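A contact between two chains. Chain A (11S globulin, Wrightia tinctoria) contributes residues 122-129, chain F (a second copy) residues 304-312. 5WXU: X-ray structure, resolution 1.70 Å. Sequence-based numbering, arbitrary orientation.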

ATOM      1  N   GLU A 122     -19.216 -15.180  17.338  1.00 17.18           N
ATOM      2  CA  GLU A 122     -20.470 -14.570  17.797  1.00 17.77           C
ATOM      3  C   GLU A 122     -20.207 -13.785  19.110  1.00 19.31           C
ATOM      4  O   GLU A 122     -20.068 -14.386  20.196  1.00 17.77           O
ATOM      5  CB  GLU A 122     -21.566 -15.633  17.981  1.00 18.88           C
ATOM      6  CG  GLU A 122     -22.151 -16.113  16.646  1.00 20.67           C
ATOM      7  CD  GLU A 122     -21.212 -16.910  15.773  1.00 24.35           C
ATOM      8  OE1 GLU A 122     -20.709 -17.938  16.290  1.00 26.99           O
ATOM      9  OE2 GLU A 122     -20.987 -16.485  14.556  1.00 28.05           O
ATOM     10  N   THR A 123     -20.147 -12.465  19.026  1.00 15.86           N
ATOM     11  CA  THR A 123     -19.812 -11.664  20.196  1.00 16.84           C
ATOM     12  C   THR A 123     -20.974 -10.947  20.869  1.00 15.69           C
ATOM     13  O   THR A 123     -20.770 -10.156  21.790  1.00 15.82           O
ATOM     14  CB  THR A 123     -18.706 -10.630  19.900  1.00 19.11           C
ATOM     15  OG1 THR A 123     -19.281  -9.638  19.043  1.00 17.84           O
ATOM     16  CG2 THR A 123     -17.492 -11.268  19.252  1.00 19.63           C
ATOM     17  N   PHE A 124     -22.207 -11.207  20.448  1.00 16.00           N
ATOM     18  CA  PHE A 124     -23.390 -10.715  21.132  1.00 16.29           C
ATOM     19  C   PHE A 124     -23.984 -11.954  21.833  1.00 16.28           C
ATOM     20  O   PHE A 124     -24.492 -12.840  21.207  1.00 17.29           O
ATOM     21  CB  PHE A 124     -24.425 -10.018  20.193  1.00 16.70           C
ATOM     22  CG  PHE A 124     -24.179  -8.536  19.960  1.00 17.01           C
ATOM     23  CD1 PHE A 124     -22.894  -7.984  19.969  1.00 15.74           C
ATOM     24  CD2 PHE A 124     -25.269  -7.633  19.798  1.00 17.98           C
ATOM     25  CE1 PHE A 124     -22.705  -6.615  19.756  1.00 16.67           C
ATOM     26  CE2 PHE A 124     -25.080  -6.259  19.585  1.00 16.86           C
ATOM     27  CZ  PHE A 124     -23.772  -5.739  19.603  1.00 18.78           C
ATOM     28  N   GLN A 125     -23.858 -11.940  23.155  1.00 17.64           N
ATOM     29  CA  GLN A 125     -23.909 -13.182  23.937  1.00 17.85           C
ATOM     30  C   GLN A 125     -24.853 -13.092  25.129  1.00 17.36           C
ATOM     31  O   GLN A 125     -24.777 -12.163  25.915  1.00 18.69           O
ATOM     32  CB  GLN A 125     -22.501 -13.512  24.455  1.00 18.68           C
ATOM     33  CG  GLN A 125     -21.433 -13.640  23.391  1.00 20.39           C
ATOM     34  CD  GLN A 125     -20.087 -13.416  24.020  1.00 21.33           C
ATOM     35  OE1 GLN A 125     -19.516 -14.359  24.569  1.00 22.47           O
ATOM     36  NE2 GLN A 125     -19.578 -12.158  24.001  1.00 20.88           N
ATOM     37  N   SER A 126     -25.768 -14.054  25.222  1.00 18.38           N
ATOM     38  CA  SER A 126     -26.601 -14.154  26.429  1.00 20.47           C
ATOM     39  C   SER A 126     -26.696 -15.625  26.851  1.00 19.75           C
ATOM     40  O   SER A 126     -27.020 -16.521  26.035  1.00 22.14           O
ATOM     41  CB  SER A 126     -27.991 -13.614  26.189  1.00 22.28           C
ATOM     42  OG  SER A 126     -28.852 -13.956  27.285  1.00 25.96           O
ATOM     43  N   PHE A 127     -26.357 -15.847  28.112  1.00 22.37           N
ATOM     44  CA  PHE A 127     -26.372 -17.176  28.651  1.00 23.83           C
ATOM     45  C   PHE A 127     -27.584 -17.405  29.567  1.00 29.69           C
ATOM     46  O   PHE A 127     -27.612 -18.368  30.307  1.00 32.59           O
ATOM     47  CB  PHE A 127     -25.060 -17.376  29.364  1.00 24.19           C
ATOM     48  CG  PHE A 127     -23.889 -17.262  28.429  1.00 24.42           C
ATOM     49  CD1 PHE A 127     -23.548 -18.329  27.601  1.00 27.09           C
ATOM     50  CD2 PHE A 127     -23.218 -16.064  28.268  1.00 25.70           C
ATOM     51  CE1 PHE A 127     -22.475 -18.254  26.718  1.00 24.66           C
ATOM     52  CE2 PHE A 127     -22.140 -15.969  27.367  1.00 28.45           C
ATOM     53  CZ  PHE A 127     -21.774 -17.075  26.599  1.00 24.57           C
ATOM     54  N   HIS A 128     -28.551 -16.522  29.517  1.00 31.23           N
ATOM     55  CA  HIS A 128     -29.787 -16.664  30.340  1.00 31.96           C
ATOM     56  C   HIS A 128     -30.977 -16.497  29.428  1.00 36.12           C
ATOM     57  O   HIS A 128     -30.845 -15.866  28.398  1.00 34.34           O
ATOM     58  CB  HIS A 128     -29.804 -15.556  31.381  1.00 32.37           C
ATOM     59  CG  HIS A 128     -28.630 -15.587  32.286  1.00 36.09           C
ATOM     60  ND1 HIS A 128     -28.551 -16.425  33.381  1.00 43.98           N
ATOM     61  CD2 HIS A 128     -27.446 -14.926  32.227  1.00 40.86           C
ATOM     62  CE1 HIS A 128     -27.381 -16.246  33.977  1.00 45.63           C
ATOM     63  NE2 HIS A 128     -26.699 -15.332  33.304  1.00 39.11           N
ATOM     64  N   PRO A 129     -32.158 -17.017  29.801  1.00 44.41           N
ATOM     65  CA  PRO A 129     -32.354 -17.894  30.981  1.00 42.71           C
ATOM     66  C   PRO A 129     -31.696 -19.273  30.823  1.00 50.97           C
ATOM     67  O   PRO A 129     -31.434 -19.691  29.701  1.00 51.15           O
ATOM     68  CB  PRO A 129     -33.905 -18.039  31.067  1.00 46.29           C
ATOM     69  CG  PRO A 129     -34.470 -17.278  29.886  1.00 47.04           C
ATOM     70  CD  PRO A 129     -33.357 -16.922  28.950  1.00 42.31           C
TER
ATOM     71  N   ARG F 304     -23.674   0.616  20.134  1.00 32.09           N
ATOM     72  CA  ARG F 304     -22.351   0.668  19.373  1.00 27.16           C
ATOM     73  C   ARG F 304     -21.343  -0.404  19.866  1.00 23.21           C
ATOM     74  O   ARG F 304     -20.176  -0.499  19.471  1.00 25.30           O
ATOM     75  CB  ARG F 304     -21.771   2.097  19.540  1.00 30.13           C
ATOM     76  CG  ARG F 304     -20.281   2.397  19.272  1.00 26.56           C
ATOM     77  CD  ARG F 304     -20.094   2.328  17.763  1.00 31.39           C
ATOM     78  NE  ARG F 304     -18.709   2.531  17.348  1.00 28.56           N
ATOM     79  CZ  ARG F 304     -17.711   1.670  17.610  1.00 32.34           C
ATOM     80  NH1 ARG F 304     -17.924   0.544  18.266  1.00 31.47           N
ATOM     81  NH2 ARG F 304     -16.470   1.938  17.213  1.00 33.44           N
ATOM     82  N   ALA F 305     -21.769  -1.163  20.824  1.00 23.87           N
ATOM     83  CA  ALA F 305     -20.995  -2.235  21.342  1.00 20.27           C
ATOM     84  C   ALA F 305     -20.566  -3.173  20.264  1.00 18.94           C
ATOM     85  O   ALA F 305     -21.332  -3.440  19.368  1.00 20.93           O
ATOM     86  CB  ALA F 305     -21.837  -2.993  22.356  1.00 23.65           C
ATOM     87  N   ASP F 306     -19.337  -3.634  20.365  1.00 16.43           N
ATOM     88  CA  ASP F 306     -18.787  -4.678  19.486  1.00 17.32           C
ATOM     89  C   ASP F 306     -18.802  -6.035  20.170  1.00 17.17           C
ATOM     90  O   ASP F 306     -18.996  -7.057  19.510  1.00 18.51           O
ATOM     91  CB  ASP F 306     -17.376  -4.288  19.049  1.00 17.50           C
ATOM     92  CG  ASP F 306     -17.349  -3.015  18.197  1.00 20.10           C
ATOM     93  OD1 ASP F 306     -18.155  -2.935  17.281  1.00 22.37           O
ATOM     94  OD2 ASP F 306     -16.613  -2.079  18.522  1.00 19.04           O
ATOM     95  N   ILE F 307     -18.601  -6.027  21.465  1.00 17.55           N
ATOM     96  CA  ILE F 307     -18.732  -7.237  22.289  1.00 17.75           C
ATOM     97  C   ILE F 307     -19.808  -6.943  23.380  1.00 17.56           C
ATOM     98  O   ILE F 307     -19.786  -5.879  23.989  1.00 17.11           O
ATOM     99  CB  ILE F 307     -17.421  -7.663  22.939  1.00 20.96           C
ATOM    100  CG1 ILE F 307     -16.350  -7.856  21.870  1.00 23.44           C
ATOM    101  CG2 ILE F 307     -17.616  -8.951  23.725  1.00 20.36           C
ATOM    102  CD1 ILE F 307     -15.027  -8.050  22.415  1.00 28.99           C
ATOM    103  N   TYR F 308     -20.750  -7.865  23.568  1.00 17.35           N
ATOM    104  CA  TYR F 308     -21.821  -7.719  24.558  1.00 17.32           C
ATOM    105  C   TYR F 308     -22.042  -9.059  25.223  1.00 16.85           C
ATOM    106  O   TYR F 308     -22.299 -10.033  24.577  1.00 15.80           O
ATOM    107  CB  TYR F 308     -23.117  -7.245  23.949  1.00 16.44           C
ATOM    108  CG  TYR F 308     -24.306  -7.299  24.869  1.00 17.34           C
ATOM    109  CD1 TYR F 308     -24.295  -6.666  26.111  1.00 18.79           C
ATOM    110  CD2 TYR F 308     -25.464  -7.961  24.461  1.00 18.43           C
ATOM    111  CE1 TYR F 308     -25.407  -6.732  26.931  1.00 19.28           C
ATOM    112  CE2 TYR F 308     -26.602  -8.026  25.256  1.00 20.55           C
ATOM    113  CZ  TYR F 308     -26.555  -7.429  26.501  1.00 19.32           C
ATOM    114  OH  TYR F 308     -27.621  -7.473  27.337  1.00 22.37           O
ATOM    115  N   THR F 309     -21.958  -9.047  26.547  1.00 15.35           N
ATOM    116  CA  THR F 309     -22.420 -10.238  27.310  1.00 17.14           C
ATOM    117  C   THR F 309     -23.515  -9.781  28.241  1.00 15.54           C
ATOM    118  O   THR F 309     -23.284  -8.830  29.069  1.00 15.86           O
ATOM    119  CB  THR F 309     -21.278 -10.778  28.123  1.00 17.38           C
ATOM    120  OG1 THR F 309     -20.296 -11.235  27.217  1.00 19.63           O
ATOM    121  CG2 THR F 309     -21.728 -11.939  28.947  1.00 18.59           C
ATOM    122  N   SER F 310     -24.707 -10.381  28.069  1.00 17.44           N
ATOM    123  CA  SER F 310     -25.842  -9.993  28.873  1.00 18.14           C
ATOM    124  C   SER F 310     -25.469 -10.196  30.341  1.00 17.96           C
ATOM    125  O   SER F 310     -24.843 -11.155  30.697  1.00 22.02           O
ATOM    126  CB  SER F 310     -27.072 -10.799  28.450  1.00 20.06           C
ATOM    127  OG  SER F 310     -28.082 -10.488  29.332  1.00 29.56           O
ATOM    128  N   ARG F 311     -25.840  -9.223  31.154  1.00 22.25           N
ATOM    129  CA  ARG F 311     -25.471  -9.128  32.574  1.00 23.18           C
ATOM    130  C   ARG F 311     -24.023  -8.810  32.861  1.00 20.97           C
ATOM    131  O   ARG F 311     -23.640  -8.565  34.053  1.00 23.18           O
ATOM    132  CB  ARG F 311     -25.950 -10.361  33.356  1.00 28.61           C
ATOM    133  CG  ARG F 311     -27.450 -10.590  33.194  1.00 30.70           C
ATOM    134  CD  ARG F 311     -27.838 -11.802  34.014  1.00 37.70           C
ATOM    135  NE  ARG F 311     -29.207 -12.234  33.746  1.00 46.27           N
ATOM    136  CZ  ARG F 311     -29.798 -13.275  34.352  1.00 47.08           C
ATOM    137  NH1 ARG F 311     -29.134 -13.990  35.266  1.00 47.40           N
ATOM    138  NH2 ARG F 311     -31.055 -13.600  34.045  1.00 45.47           N
ATOM    139  N   GLY F 312     -23.179  -8.833  31.832  1.00 19.32           N
ATOM    140  CA  GLY F 312     -21.751  -8.554  32.014  1.00 19.54           C
ATOM    141  C   GLY F 312     -21.373  -7.134  31.623  1.00 18.49           C
ATOM    142  O   GLY F 312     -20.765  -6.415  32.402  1.00 18.17           O
TER
HETATM  143  O   HOH W   1     -29.577 -12.398  29.795  1.00 38.29           O
HETATM  144  O   HOH W   2     -25.326 -13.801  29.910  1.00 22.38           O

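Two copies of the 11S globulin join here edge to edge, as a short parallel beta pairing with side-chain contacts at both ends. The chain A strand around Phe A124 and Gln A125 and the chain F strand 307-309 run in nearly the same direction, with 6° between their axes. Phe A124 pairs with Tyr F308 and Gln A125 with Thr F309.

Three backbone hydrogen bonds hold the register. Tyr F308 N donates to Thr A123 O at 2.9 Å, almost in line. Gln A125 N donates to Tyr F308 O at 2.8 Å. Ser F310 N donates to Gln A125 O, also at 2.8 Å. Tyr F308 thus bonds through both its N and its O to the residues flanking Phe A124, as expected of a parallel bridge. The carbonyl of Gln A125 also receives a CA-H...O contact, with Thr F309 CA 3.3 Å from Gln A125 O.

At the start of the pairing, the hydroxyl of Thr A123 adds a side-chain bond: OG1 donates to Asp F306 O at 2.6 Å. Phe A124 and Tyr F308 share one face of the sheet. Tyr F308 CB sits over the Phe A124 ring in a CH-pi contact, while the carbonyl oxygens of Ala F305 and Asp F306 lie at the ring edge. Gln A125 and Thr F309 occupy the other face. Their side chains approach, but Gln A125 NE2 and Thr F309 OG1, 3.4 Å apart, are poorly angled for a hydrogen bond.

Near Ser F310, two waters add to the direct contacts. Water 1 links Ser A126 OG to Ser F310 OG. Water 2 accepts from Phe A127 N and donates to Ser F310 O. Finally, the extended Arg F311 lays its guanidinium flat on the His A128 ring, centres 3.4 Å apart and planes at 12°. This is stacking, not hydrogen bonding.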